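Local atomic coordinates of cortical-lytic enzyme (Clostridium perfringens, PDB entry 5JIP), a protein that probably acts as a muramidase (lysozyme) of glycoside hydrolase family 25, cutting cortical peptidoglycan during spore germination, and binds a magnesium ion. Residues A[92-95]-A[96-100]; A[60-63]-A[64-67]; A[197-200]-A[201-204]; A[8-11]-A[12-15]; A[128-131]-A[132-136]. All coordinates share one frame; numbering follows the deposited sequence.

Interaction 1. Residues A[92-95]-A[96-100]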
loop_
_atom_site.group_PDB
_atom_site.type_symbol
_atom_site.label_atom_id
_atom_site.label_comp_id
_atom_site.label_asym_id
_atom_site.label_seq_id
_atom_site.Cartn_x
_atom_site.Cartn_y
_atom_site.Cartn_z
ATOM N N PHE A 92 0.977 1.395 29.094
ATOM C CA PHE A 92 0.217 2.219 28.162
ATOM C C PHE A 92 -0.881 1.405 27.477
ATOM O O PHE A 92 -2.033 1.851 27.383
ATOM C CB PHE A 92 1.205 2.817 27.164
ATOM C CG PHE A 92 0.610 3.796 26.177
ATOM C CD1 PHE A 92 -0.411 4.670 26.530
ATOM C CD2 PHE A 92 1.120 3.855 24.886
ATOM C CE1 PHE A 92 -0.912 5.573 25.609
ATOM C CE2 PHE A 92 0.617 4.757 23.969
ATOM C CZ PHE A 92 -0.400 5.614 24.320
ATOM N N ILE A 93 -0.543 0.204 27.022
ATOM C CA ILE A 93 -1.504 -0.700 26.389
ATOM C C ILE A 93 -2.678 -0.961 27.319
ATOM O O ILE A 93 -3.835 -0.992 26.898
ATOM C CB ILE A 93 -0.795 -2.011 25.985
ATOM C CG1 ILE A 93 0.114 -1.750 24.791
ATOM C CG2 ILE A 93 -1.806 -3.128 25.664
ATOM C CD1 ILE A 93 1.101 -2.871 24.521
ATOM N N ASP A 94 -2.384 -1.201 28.591
ATOM C CA ASP A 94 -3.415 -1.433 29.597
ATOM C C ASP A 94 -4.291 -0.198 29.768
ATOM O O ASP A 94 -5.522 -0.286 29.688
ATOM C CB ASP A 94 -2.711 -1.853 30.895
ATOM C CG ASP A 94 -3.653 -2.075 32.084
ATOM O OD1 ASP A 94 -4.882 -1.981 31.968
ATOM O OD2 ASP A 94 -3.105 -2.355 33.175
ATOM N N VAL A 95 -3.674 0.980 29.944
ATOM C CA VAL A 95 -4.466 2.197 30.169
ATOM C C VAL A 95 -5.333 2.514 28.958
ATOM O O VAL A 95 -6.508 2.866 29.100
ATOM C CB VAL A 95 -3.553 3.377 30.531
ATOM C CG1 VAL A 95 -4.327 4.709 30.638
ATOM C CG2 VAL A 95 -2.867 3.085 31.826
ATOM N N LEU A 96 -4.767 2.413 27.753
ATOM C CA LEU A 96 -5.544 2.698 26.546
ATOM C C LEU A 96 -6.840 1.910 26.530
ATOM O O LEU A 96 -7.905 2.461 26.212
ATOM C CB LEU A 96 -4.739 2.380 25.292
ATOM C CG LEU A 96 -3.636 3.372 24.946
ATOM C CD1 LEU A 96 -2.667 2.728 23.951
ATOM C CD2 LEU A 96 -4.147 4.703 24.398
ATOM N N GLN A 97 -6.767 0.608 26.845
ATOM C CA GLN A 97 -7.966 -0.218 26.837
ATOM C C GLN A 97 -8.937 0.205 27.927
ATOM O O GLN A 97 -10.158 0.101 27.745
ATOM C CB GLN A 97 -7.594 -1.681 26.986
ATOM C CG GLN A 97 -6.838 -2.192 25.800
ATOM C CD GLN A 97 -6.345 -3.596 25.984
ATOM O OE1 GLN A 97 -7.000 -4.551 25.593
ATOM N NE2 GLN A 97 -5.166 -3.730 26.559
ATOM N N GLN A 98 -8.428 0.667 29.069
ATOM C CA GLN A 98 -9.333 1.179 30.090
ATOM C C GLN A 98 -10.138 2.353 29.551
ATOM O O GLN A 98 -11.320 2.516 29.878
ATOM C CB GLN A 98 -8.557 1.605 31.340
ATOM C CG GLN A 98 -7.812 0.496 32.028
ATOM C CD GLN A 98 -7.147 0.960 33.315
ATOM O OE1 GLN A 98 -7.714 1.762 34.060
ATOM N NE2 GLN A 98 -5.960 0.465 33.580
ATOM N N GLY A 99 -9.516 3.187 28.725
ATOM C CA GLY A 99 -10.165 4.354 28.202
ATOM C C GLY A 99 -11.032 4.075 26.998
ATOM O O GLY A 99 -12.108 4.647 26.867
ATOM N N PHE A 100 -10.579 3.204 26.111
ATOM C CA PHE A 100 -11.259 3.019 24.842
ATOM C C PHE A 100 -11.987 1.689 24.707
ATOM O O PHE A 100 -12.742 1.522 23.742
ATOM C CB PHE A 100 -10.257 3.146 23.679
ATOM C CG PHE A 100 -9.685 4.522 23.504
ATOM C CD1 PHE A 100 -10.495 5.589 23.140
ATOM C CD2 PHE A 100 -8.326 4.745 23.688
ATOM C CE1 PHE A 100 -9.978 6.879 22.968
ATOM C CE2 PHE A 100 -7.786 6.026 23.515
ATOM C CZ PHE A 100 -8.625 7.109 23.141
#
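Phe92 and Leu96, one turn apart on helix 83-100, make the tightly packed side of this contact. Leu96 CD1 stands over the centre of the Phe92 ring, 3.6 Å from its centroid and only 10° off the ring normal, a CH-pi contact. The second methyl, Leu96 CD2, drops toward the rim at 3.6 Å from Phe92 CE1. Phe92 has CG anti to the backbone N (chi1 -175°), which swings its ring alongside the next turn, where a branched leucine can offer it two methyls.

The opposite character appears on the solvent side, where Asp94 and Gln98 meet through polar ends. Gln98 NE2 donates to Asp94 OD1 at 3.1 Å, in its own amide plane but from above the carboxylate. Between the two sides, Gln97 NE2 reaches back to Ile93 O at 3.1 Å, above the carbonyl plane, while Gln97 OE1 accepts from Gly103 N; the amide is thus held at both ends.

Phe138 of helix 124-142 packs on Phe92 and Leu96, and Ala42 and Ala72 of strands 38-44 and 70-75 lie beneath. An apolar inner stripe with a polar outer one is the mark of an amphipathic helix in a beta-alpha-beta unit, here of the family's TIM-barrel-like domain.

Interaction 2. Residues A[60-63]-A[64-67]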
loop_
_atom_site.group_PDB
_atom_site.type_symbol
_atom_site.label_atom_id
_atom_site.label_comp_id
_atom_site.label_asym_id
_atom_site.label_seq_id
_atom_site.Cartn_x
_atom_site.Cartn_y
_atom_site.Cartn_z
ATOM N N ALA A 60 -11.953 10.442 27.251
ATOM C CA ALA A 60 -12.031 9.502 26.137
ATOM C C ALA A 60 -13.451 8.994 25.954
ATOM O O ALA A 60 -13.914 8.805 24.823
ATOM C CB ALA A 60 -11.067 8.332 26.353
ATOM N N LYS A 61 -14.153 8.754 27.060
ATOM C CA LYS A 61 -15.532 8.285 26.957
ATOM C C LYS A 61 -16.416 9.316 26.268
ATOM O O LYS A 61 -17.243 8.966 25.409
ATOM C CB LYS A 61 -16.078 7.958 28.334
ATOM C CG LYS A 61 -17.386 7.221 28.291
ATOM C CD LYS A 61 -17.811 6.795 29.685
ATOM C CE LYS A 61 -18.975 5.798 29.612
ATOM N NZ LYS A 61 -19.386 5.346 30.983
ATOM N N GLU A 62 -16.234 10.598 26.598
ATOM C CA GLU A 62 -17.066 11.647 26.009
ATOM C C GLU A 62 -16.699 11.908 24.549
ATOM O O GLU A 62 -17.580 12.144 23.715
ATOM C CB GLU A 62 -16.944 12.919 26.839
ATOM C CG GLU A 62 -17.825 14.084 26.368
ATOM C CD GLU A 62 -19.304 13.838 26.540
ATOM O OE1 GLU A 62 -19.714 12.774 27.048
ATOM O OE2 GLU A 62 -20.065 14.729 26.136
ATOM N N CYS A 63 -15.411 11.860 24.200
ATOM C CA CYS A 63 -15.063 11.991 22.790
ATOM C C CYS A 63 -15.707 10.880 21.969
ATOM O O CYS A 63 -16.233 11.120 20.872
ATOM C CB CYS A 63 -13.540 11.993 22.613
ATOM S SG CYS A 63 -12.732 13.539 23.067
ATOM N N ARG A 64 -15.664 9.654 22.475
ATOM C CA ARG A 64 -16.276 8.546 21.758
ATOM C C ARG A 64 -17.780 8.737 21.674
ATOM O O ARG A 64 -18.397 8.461 20.629
ATOM C CB ARG A 64 -15.949 7.228 22.445
ATOM C CG ARG A 64 -14.545 6.640 22.038
ATOM C CD ARG A 64 -14.653 5.959 20.692
ATOM N NE ARG A 64 -13.367 5.539 20.131
ATOM C CZ ARG A 64 -12.759 4.391 20.423
ATOM N NH1 ARG A 64 -13.294 3.570 21.320
ATOM N NH2 ARG A 64 -11.602 4.081 19.827
ATOM N N ARG A 65 -18.386 9.201 22.766
ATOM C CA ARG A 65 -19.831 9.402 22.772
ATOM C C ARG A 65 -20.223 10.426 21.709
ATOM O O ARG A 65 -21.277 10.305 21.071
ATOM C CB ARG A 65 -20.307 9.848 24.157
ATOM C CG ARG A 65 -21.870 9.790 24.332
ATOM C CD ARG A 65 -22.352 10.332 25.678
ATOM N NE ARG A 65 -22.127 11.756 25.679
ATOM C CZ ARG A 65 -22.903 12.633 25.062
ATOM N NH1 ARG A 65 -24.021 12.238 24.463
ATOM N NH2 ARG A 65 -22.547 13.903 25.057
ATOM N N LEU A 66 -19.386 11.439 21.506
ATOM C CA LEU A 66 -19.677 12.500 20.551
ATOM C C LEU A 66 -19.157 12.212 19.148
ATOM O O LEU A 66 -19.380 13.024 18.239
ATOM C CB LEU A 66 -19.083 13.817 21.030
ATOM C CG LEU A 66 -19.711 14.384 22.301
ATOM C CD1 LEU A 66 -18.954 15.608 22.768
ATOM C CD2 LEU A 66 -21.147 14.696 22.079
ATOM N N GLY A 67 -18.487 11.087 18.942
ATOM C CA GLY A 67 -17.980 10.779 17.632
ATOM C C GLY A 67 -16.768 11.592 17.231
ATOM O O GLY A 67 -16.485 11.698 16.041
#
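The C-terminal end of helix 56-66 closes in a Schellman motif, and Glu62 and Arg65 are clasped by a salt bridge just before it. Arg65 grips the carboxylate side-on with two nitrogens, one to each oxygen: NE donates to Glu62 OE1 at 3.0 Å, and NH2 to Glu62 OE2 at 2.8 Å. Both hydrogen bonds are nearly straight and both oxygens lie close to the guanidinium plane. The carboxylate itself is turned 35° against the guanidinium; OE1 is met from above its plane, OE2 on its syn side.

Glu62 CG is anti to the backbone N and the chain then bends at chi2 (67°); with the bend of Arg65 at chi3 this lays the two side chains side by side, pointing the same way. Leu66 crosses the Glu62 side chain at a slant, its CD1 3.7 Å from Glu62 OE2, and its CG lies 3.4 Å from Glu62 O; Phe28 of helix 28-34 touches both residues. Arg64 leads elsewhere, its NH2 forming salt bridges with Asp104 and Asp107.

Cys63 and Ala60 suit the inward side, being small enough to sit against Ile38 and Leu40 of strand 38-44. At the end of the helix, Leu66 N bonds Glu62 O at 2.9 Å, and Gly67 N reaches Arg64 O at 3.1 Å. With no side chain, Gly67 readily adopts its positive phi (74°), which together with the bonds back into the last turn makes the Schellman motif at the helix C-terminus.

Interaction 3. Residues A[197-200]-A[201-204]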
loop_
_atom_site.group_PDB
_atom_site.type_symbol
_atom_site.label_atom_id
_atom_site.label_comp_id
_atom_site.label_asym_id
_atom_site.label_seq_id
_atom_site.Cartn_x
_atom_site.Cartn_y
_atom_site.Cartn_z
ATOM N N LYS A 197 10.892 11.792 6.228
ATOM C CA LYS A 197 10.506 12.455 4.981
ATOM C C LYS A 197 9.417 13.492 5.205
ATOM O O LYS A 197 9.387 14.522 4.529
ATOM C CB LYS A 197 10.025 11.443 3.954
ATOM C CG LYS A 197 11.001 10.322 3.659
ATOM C CD LYS A 197 12.184 10.812 2.894
ATOM C CE LYS A 197 12.979 9.637 2.312
ATOM N NZ LYS A 197 12.088 8.594 1.643
ATOM N N ARG A 198 8.500 13.227 6.126
ATOM C CA ARG A 198 7.364 14.106 6.366
ATOM C C ARG A 198 7.004 14.087 7.839
ATOM O O ARG A 198 7.258 13.099 8.536
ATOM C CB ARG A 198 6.123 13.659 5.582
ATOM C CG ARG A 198 6.211 13.800 4.112
ATOM C CD ARG A 198 4.992 13.161 3.449
ATOM N NE ARG A 198 3.722 13.735 3.914
ATOM C CZ ARG A 198 3.273 14.943 3.576
ATOM N NH1 ARG A 198 3.997 15.737 2.780
ATOM N NH2 ARG A 198 2.098 15.363 4.041
ATOM N N TRP A 199 6.391 15.178 8.298
ATOM C CA TRP A 199 5.646 15.141 9.545
ATOM C C TRP A 199 4.207 14.732 9.281
ATOM O O TRP A 199 3.612 15.056 8.250
ATOM C CB TRP A 199 5.684 16.471 10.309
ATOM C CG TRP A 199 5.263 17.746 9.627
ATOM C CD1 TRP A 199 6.085 18.703 9.112
ATOM C CD2 TRP A 199 3.934 18.272 9.526
ATOM N NE1 TRP A 199 5.346 19.759 8.630
ATOM C CE2 TRP A 199 4.022 19.518 8.875
ATOM C CE3 TRP A 199 2.682 17.782 9.854
ATOM C CZ2 TRP A 199 2.911 20.282 8.595
ATOM C CZ3 TRP A 199 1.573 18.542 9.559
ATOM C CH2 TRP A 199 1.689 19.770 8.929
ATOM N N THR A 200 3.669 13.967 10.214
ATOM C CA THR A 200 2.270 13.604 10.196
ATOM C C THR A 200 1.423 14.653 10.913
ATOM O O THR A 200 0.327 14.991 10.441
ATOM C CB THR A 200 2.122 12.222 10.841
ATOM O OG1 THR A 200 2.823 11.271 10.028
ATOM C CG2 THR A 200 0.692 11.826 11.003
ATOM N N MET A 201 1.902 15.157 12.056
ATOM C CA MET A 201 1.268 16.281 12.745
ATOM C C MET A 201 2.342 17.257 13.192
ATOM O O MET A 201 3.504 16.893 13.382
ATOM C CB MET A 201 0.452 15.823 13.947
ATOM C CG MET A 201 -0.765 15.010 13.580
ATOM S SD MET A 201 -1.793 14.517 15.015
ATOM C CE MET A 201 -1.508 15.783 16.209
ATOM N N TRP A 202 1.934 18.507 13.329
ATOM C CA TRP A 202 2.803 19.605 13.744
ATOM C C TRP A 202 2.100 20.369 14.860
ATOM O O TRP A 202 1.037 20.957 14.633
ATOM C CB TRP A 202 3.113 20.516 12.558
ATOM C CG TRP A 202 3.764 21.834 12.878
ATOM C CD1 TRP A 202 4.497 22.162 13.977
ATOM C CD2 TRP A 202 3.710 23.020 12.064
ATOM N NE1 TRP A 202 4.930 23.483 13.890
ATOM C CE2 TRP A 202 4.436 24.026 12.730
ATOM C CE3 TRP A 202 3.124 23.314 10.833
ATOM C CZ2 TRP A 202 4.590 25.301 12.197
ATOM C CZ3 TRP A 202 3.270 24.583 10.314
ATOM C CH2 TRP A 202 3.999 25.554 10.984
ATOM N N GLN A 203 2.666 20.305 16.067
ATOM C CA GLN A 203 2.204 21.100 17.197
ATOM C C GLN A 203 2.863 22.467 17.077
ATOM O O GLN A 203 4.082 22.586 17.252
ATOM C CB GLN A 203 2.580 20.444 18.517
ATOM C CG GLN A 203 1.872 21.049 19.715
ATOM C CD GLN A 203 2.342 20.394 20.976
ATOM O OE1 GLN A 203 3.474 20.590 21.397
ATOM N NE2 GLN A 203 1.469 19.594 21.587
ATOM N N PHE A 204 2.081 23.473 16.688
ATOM C CA PHE A 204 2.641 24.784 16.384
ATOM C C PHE A 204 2.502 25.778 17.530
ATOM O O PHE A 204 3.116 26.847 17.479
ATOM C CB PHE A 204 2.011 25.355 15.097
ATOM C CG PHE A 204 0.530 25.607 15.192
ATOM C CD1 PHE A 204 -0.375 24.601 14.859
ATOM C CD2 PHE A 204 0.045 26.828 15.619
ATOM C CE1 PHE A 204 -1.735 24.808 14.955
ATOM C CE2 PHE A 204 -1.326 27.043 15.728
ATOM C CZ PHE A 204 -2.213 26.027 15.405
#
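Trp199 and Trp202 pack against each other where the loop after strand 175-178 runs into strand 201-208. From its CB, 3.8 Å from Met201 O, the Trp199 side chain rises with CG between the backbone N and the carbonyl carbon (chi1 54°), which lays the indole forward over the following residues. Trp199 CE3 lies 3.4 Å from Met201 C, and CZ3 comes 3.8 Å from Trp202 N. Trp202 CB stands over the centre of the six-membered ring, 3.7 Å from the centroid and 3° off the normal, an almost ideal CH-pi placement, with CH2 close by it. Farther out, Trp199 CZ2 touches Trp202 CE3 at 3.8 Å. On the pyrrole side, Trp199 NE1 donates to Gln7 O, so the buried polar atom is satisfied.

Trp202 turns its edge toward the face of Trp199, with planes at 60° and centroids 5.7 Å apart, while Trp202 NE1 is bonded to Met179 O. Tryptophan suits both places: each indole offers a broad apolar surface and one N-H for a loop carbonyl.

Pro190 packs on both indoles and Trp221 of strand 217-221 meets Trp202. The arrangement is an edge-to-face aromatic pair at the start of a strand of the curled, barrel-like sheet of this glycosidase domain.

Interaction 4. Residues A[8-11]-A[12-15]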
loop_
_atom_site.group_PDB
_atom_site.type_symbol
_atom_site.label_atom_id
_atom_site.label_comp_id
_atom_site.label_asym_id
_atom_site.label_seq_id
_atom_site.Cartn_x
_atom_site.Cartn_y
_atom_site.Cartn_z
ATOM N N ASP A 8 5.278 22.863 5.091
ATOM C CA ASP A 8 4.242 23.701 5.677
ATOM C C ASP A 8 2.944 22.907 5.815
ATOM O O ASP A 8 2.781 21.824 5.233
ATOM C CB ASP A 8 4.026 24.932 4.799
ATOM C CG ASP A 8 3.353 26.071 5.540
ATOM O OD1 ASP A 8 2.855 25.858 6.659
ATOM O OD2 ASP A 8 3.348 27.194 5.006
ATOM N N LYS A 9 2.007 23.453 6.605
ATOM C CA LYS A 9 0.621 23.014 6.512
ATOM C C LYS A 9 0.015 23.582 5.233
ATOM O O LYS A 9 0.658 24.334 4.508
ATOM C CB LYS A 9 -0.175 23.424 7.757
ATOM C CG LYS A 9 -0.219 24.929 8.042
ATOM C CD LYS A 9 -1.381 25.637 7.374
ATOM C CE LYS A 9 -2.737 25.126 7.848
ATOM N NZ LYS A 9 -3.878 25.852 7.240
ATOM N N ASN A 10 -1.220 23.183 4.934
ATOM C CA ASN A 10 -1.870 23.652 3.706
ATOM C C ASN A 10 -3.376 23.776 3.934
ATOM O O ASN A 10 -3.861 23.466 5.028
ATOM C CB ASN A 10 -1.564 22.710 2.534
ATOM C CG ASN A 10 -2.250 21.365 2.665
ATOM O OD1 ASN A 10 -3.437 21.203 2.319
ATOM N ND2 ASN A 10 -1.507 20.386 3.136
ATOM N N PRO A 11 -4.152 24.226 2.946
ATOM C CA PRO A 11 -5.586 24.450 3.202
ATOM C C PRO A 11 -6.344 23.213 3.612
ATOM O O PRO A 11 -7.392 23.325 4.264
ATOM C CB PRO A 11 -6.087 24.991 1.852
ATOM C CG PRO A 11 -4.931 25.724 1.323
ATOM C CD PRO A 11 -3.739 24.845 1.676
ATOM N N LEU A 12 -5.882 22.037 3.226
ATOM C CA LEU A 12 -6.608 20.837 3.578
ATOM C C LEU A 12 -6.204 20.293 4.936
ATOM O O LEU A 12 -6.807 19.314 5.385
ATOM C CB LEU A 12 -6.401 19.741 2.526
ATOM C CG LEU A 12 -6.932 20.119 1.141
ATOM C CD1 LEU A 12 -6.541 19.055 0.116
ATOM C CD2 LEU A 12 -8.452 20.305 1.193
ATOM N N SER A 13 -5.191 20.873 5.583
ATOM C CA SER A 13 -4.684 20.280 6.811
ATOM C C SER A 13 -5.781 20.196 7.866
ATOM O O SER A 13 -6.492 21.174 8.122
ATOM C CB SER A 13 -3.508 21.090 7.358
ATOM O OG SER A 13 -2.389 21.065 6.478
ATOM N N THR A 14 -5.876 19.033 8.514
ATOM C CA THR A 14 -6.757 18.894 9.663
ATOM C C THR A 14 -6.160 19.611 10.874
ATOM O O THR A 14 -5.000 20.022 10.886
ATOM C CB THR A 14 -7.003 17.422 9.987
ATOM O OG1 THR A 14 -5.758 16.740 10.126
ATOM C CG2 THR A 14 -7.836 16.748 8.874
ATOM N N PHE A 15 -6.975 19.731 11.913
ATOM C CA PHE A 15 -6.655 20.600 13.032
ATOM C C PHE A 15 -7.306 20.078 14.301
ATOM O O PHE A 15 -8.460 19.648 14.283
ATOM C CB PHE A 15 -7.123 22.023 12.725
ATOM C CG PHE A 15 -7.147 22.931 13.922
ATOM C CD1 PHE A 15 -6.042 23.678 14.274
ATOM C CD2 PHE A 15 -8.289 23.044 14.678
ATOM C CE1 PHE A 15 -6.061 24.519 15.391
ATOM C CE2 PHE A 15 -8.329 23.884 15.783
ATOM C CZ PHE A 15 -7.220 24.632 16.133
HETATM O O HOH W 1 -6.356 24.304 7.472
HETATM O O HOH W 2 -8.770 22.201 6.427
#
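Asn10 and Ser13 are joined across a tight bend: the Ser13 hydroxyl takes Asn10 N, and the Asn10 amide takes Leu12 N. Asn10 CG lies between its backbone N and carbonyl carbon (chi1 70°), which folds the amide forward over the bend. There Asn10 OD1 accepts from Leu12 N at 2.7 Å, the donor standing about 40° above the carbonyl plane of the amide. Asn10 ND2 donates to Asn224 OD1, so both polar atoms of the amide are engaged. Ser13 points its hydroxyl back instead: OG accepts from Asn10 N at 2.9 Å in a nearly straight hydrogen bond.

The bond from Leu12 N makes an Asx turn, which shares Asn10 with the type I beta turn from Asn10 to Ser13, closed by Ser13 N to Asn10 O at 3.0 Å. Pro11 suits the second position because its ring already holds phi near the value required there (-61°). The Asn10 and Leu12 side chains run across one another, with Asn10 OD1 3.3 Å from Leu12 CB.

Lys9 lays its CB 3.5 Å from Ser13 OG and then curls back through bends at chi2 and chi3. Its ammonium makes a weak bond to Asn10 O, donates to a water that donates to Ser13 O, and forms a cation-pi contact with Trp221. A second water donates to Pro11 O at 2.8 Å and also to Ser13 O.

Interaction 5. Residues A[128-131]-A[132-136]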
loop_
_atom_site.group_PDB
_atom_site.type_symbol
_atom_site.label_atom_id
_atom_site.label_comp_id
_atom_site.label_asym_id
_atom_site.label_seq_id
_atom_site.Cartn_x
_atom_site.Cartn_y
_atom_site.Cartn_z
ATOM N N VAL A 128 17.442 6.477 21.582
ATOM C CA VAL A 128 16.741 5.907 20.441
ATOM C C VAL A 128 16.472 4.421 20.666
ATOM O O VAL A 128 15.394 3.934 20.334
ATOM C CB VAL A 128 17.526 6.174 19.137
ATOM C CG1 VAL A 128 16.944 5.394 17.971
ATOM C CG2 VAL A 128 17.558 7.681 18.772
ATOM N N ASN A 129 17.450 3.661 21.191
ATOM C CA ASN A 129 17.196 2.265 21.516
ATOM C C ASN A 129 15.992 2.108 22.450
ATOM O O ASN A 129 15.211 1.159 22.316
ATOM C CB ASN A 129 18.429 1.634 22.154
ATOM C CG ASN A 129 19.479 1.258 21.138
ATOM O OD1 ASN A 129 19.280 1.401 19.922
ATOM N ND2 ASN A 129 20.601 0.762 21.627
ATOM N N TRP A 130 15.848 3.008 23.422
ATOM C CA TRP A 130 14.718 2.918 24.346
ATOM C C TRP A 130 13.394 3.152 23.624
ATOM O O TRP A 130 12.446 2.383 23.781
ATOM C CB TRP A 130 14.903 3.916 25.490
ATOM C CG TRP A 130 13.917 3.737 26.572
ATOM C CD1 TRP A 130 14.081 3.032 27.740
ATOM C CD2 TRP A 130 12.582 4.255 26.605
ATOM N NE1 TRP A 130 12.929 3.079 28.481
ATOM C CE2 TRP A 130 11.995 3.826 27.808
ATOM C CE3 TRP A 130 11.821 5.042 25.724
ATOM C CZ2 TRP A 130 10.678 4.179 28.170
ATOM C CZ3 TRP A 130 10.531 5.375 26.078
ATOM C CH2 TRP A 130 9.973 4.949 27.297
ATOM N N ILE A 131 13.327 4.196 22.793
ATOM C CA ILE A 131 12.125 4.457 22.008
ATOM C C ILE A 131 11.811 3.275 21.099
ATOM O O ILE A 131 10.669 2.818 21.009
ATOM C CB ILE A 131 12.309 5.743 21.196
ATOM C CG1 ILE A 131 12.498 6.913 22.144
ATOM C CG2 ILE A 131 11.141 5.927 20.205
ATOM C CD1 ILE A 131 12.900 8.175 21.424
ATOM N N ASP A 132 12.831 2.778 20.403
ATOM C CA ASP A 132 12.669 1.687 19.454
ATOM C C ASP A 132 12.157 0.428 20.147
ATOM O O ASP A 132 11.351 -0.319 19.588
ATOM C CB ASP A 132 14.029 1.452 18.788
ATOM C CG ASP A 132 13.932 0.769 17.437
ATOM O OD1 ASP A 132 12.864 0.801 16.793
ATOM O OD2 ASP A 132 14.962 0.205 17.023
ATOM N N ARG A 133 12.624 0.166 21.374
ATOM C CA ARG A 133 12.141 -0.992 22.105
ATOM C C ARG A 133 10.686 -0.812 22.498
ATOM O O ARG A 133 9.888 -1.757 22.420
ATOM C CB ARG A 133 13.007 -1.216 23.355
ATOM C CG ARG A 133 12.458 -2.275 24.316
ATOM C CD ARG A 133 12.439 -3.677 23.702
ATOM N NE ARG A 133 13.779 -4.082 23.279
ATOM C CZ ARG A 133 14.647 -4.744 24.044
ATOM N NH1 ARG A 133 15.846 -5.064 23.560
ATOM N NH2 ARG A 133 14.330 -5.093 25.287
ATOM N N PHE A 134 10.339 0.389 22.953
ATOM C CA PHE A 134 8.946 0.707 23.263
ATOM C C PHE A 134 8.077 0.491 22.029
ATOM O O PHE A 134 7.060 -0.209 22.081
ATOM C CB PHE A 134 8.851 2.147 23.760
ATOM C CG PHE A 134 7.470 2.534 24.279
ATOM C CD1 PHE A 134 6.404 2.740 23.410
ATOM C CD2 PHE A 134 7.255 2.700 25.633
ATOM C CE1 PHE A 134 5.129 3.095 23.893
ATOM C CE2 PHE A 134 5.979 3.074 26.126
ATOM C CZ PHE A 134 4.927 3.263 25.250
ATOM N N ARG A 135 8.517 1.018 20.891
ATOM C CA ARG A 135 7.792 0.811 19.637
ATOM C C ARG A 135 7.622 -0.676 19.306
ATOM O O ARG A 135 6.528 -1.120 18.917
ATOM C CB ARG A 135 8.520 1.550 18.516
ATOM C CG ARG A 135 7.922 1.374 17.129
ATOM C CD ARG A 135 8.683 0.365 16.320
ATOM N NE ARG A 135 10.015 0.880 15.979
ATOM C CZ ARG A 135 10.331 1.549 14.873
ATOM N NH1 ARG A 135 9.425 1.766 13.939
ATOM N NH2 ARG A 135 11.579 1.979 14.685
ATOM N N ASP A 136 8.694 -1.467 19.427
ATOM C CA ASP A 136 8.596 -2.887 19.088
ATOM C C ASP A 136 7.582 -3.603 19.974
ATOM O O ASP A 136 6.764 -4.401 19.494
ATOM C CB ASP A 136 9.973 -3.569 19.204
ATOM C CG ASP A 136 10.924 -3.192 18.082
ATOM O OD1 ASP A 136 10.478 -2.628 17.058
ATOM O OD2 ASP A 136 12.132 -3.471 18.221
HETATM O O HOH W 3 17.413 1.404 17.732
#
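Regular i to i+4 bonds run through residues 128-136 of helix 124-142, from Asp132 N to Val128 O at 2.8 Å through to Arg135 N to Ile131 O at the same length. On the inner side, Trp130 and Phe134 lie side by side and point the same way. Both have CG anti to the backbone N (chi1 -171° and -173°), and they meet where Trp130 CH2 comes within 3.9 Å of Phe134 CD2. The rings are oblique, with planes 32° apart, and Trp130 NE1 has its polar partner in Ser84 OG.

Asp132 carries the polar side. Its OD1 takes two bonds from Arg135, from NH2 at 2.7 Å and from NE at 3.0 Å, OD1 lying close to the guanidinium plane. Its other oxygen, OD2, accepts from a water at 2.8 Å that also donates to Asn129 OD1, tying the two side chains across one turn. A short acid suits this position, since an arginine three residues on can fold back to it. Lys280 of the second subunit adds salt bridges to Asp132 and Asp136, extending the charge network between chains, and Arg135 NH1 also pairs with Asp172.

Trp130 and Arg133 rest on Ala85 of helix 83-100, while Ile131 and Phe134 pack on Leu112 of strand 111-113, so this helix lies against its neighbour helix and the strand that precedes it in the beta-alpha-beta unit.

Overall arrangement
Interactions 3 and 5 are buried, 1 and 2 partly buried, and 4 lies on the surface. Interactions 1 and 5 lie on two helices of the barrel-like domain and pack together where Phe92 CD2 touches Phe134 CZ at 3.9 Å; both join apolar aromatic packing to polar pairs along one helix, reaching solvent in interaction 1. Interaction 2 caps helix 56-66 and meets interaction 1 through Ala60 and Phe100. Interaction 3, an aromatic pair leading into a strand, touches interaction 4, a turn held by hydrogen bonds and waters, where Trp199 CZ2 comes within 3.7 Å of Asp8 O. Ionic pairing marks 2 and 5, but only in 5 does it extend to the second subunit.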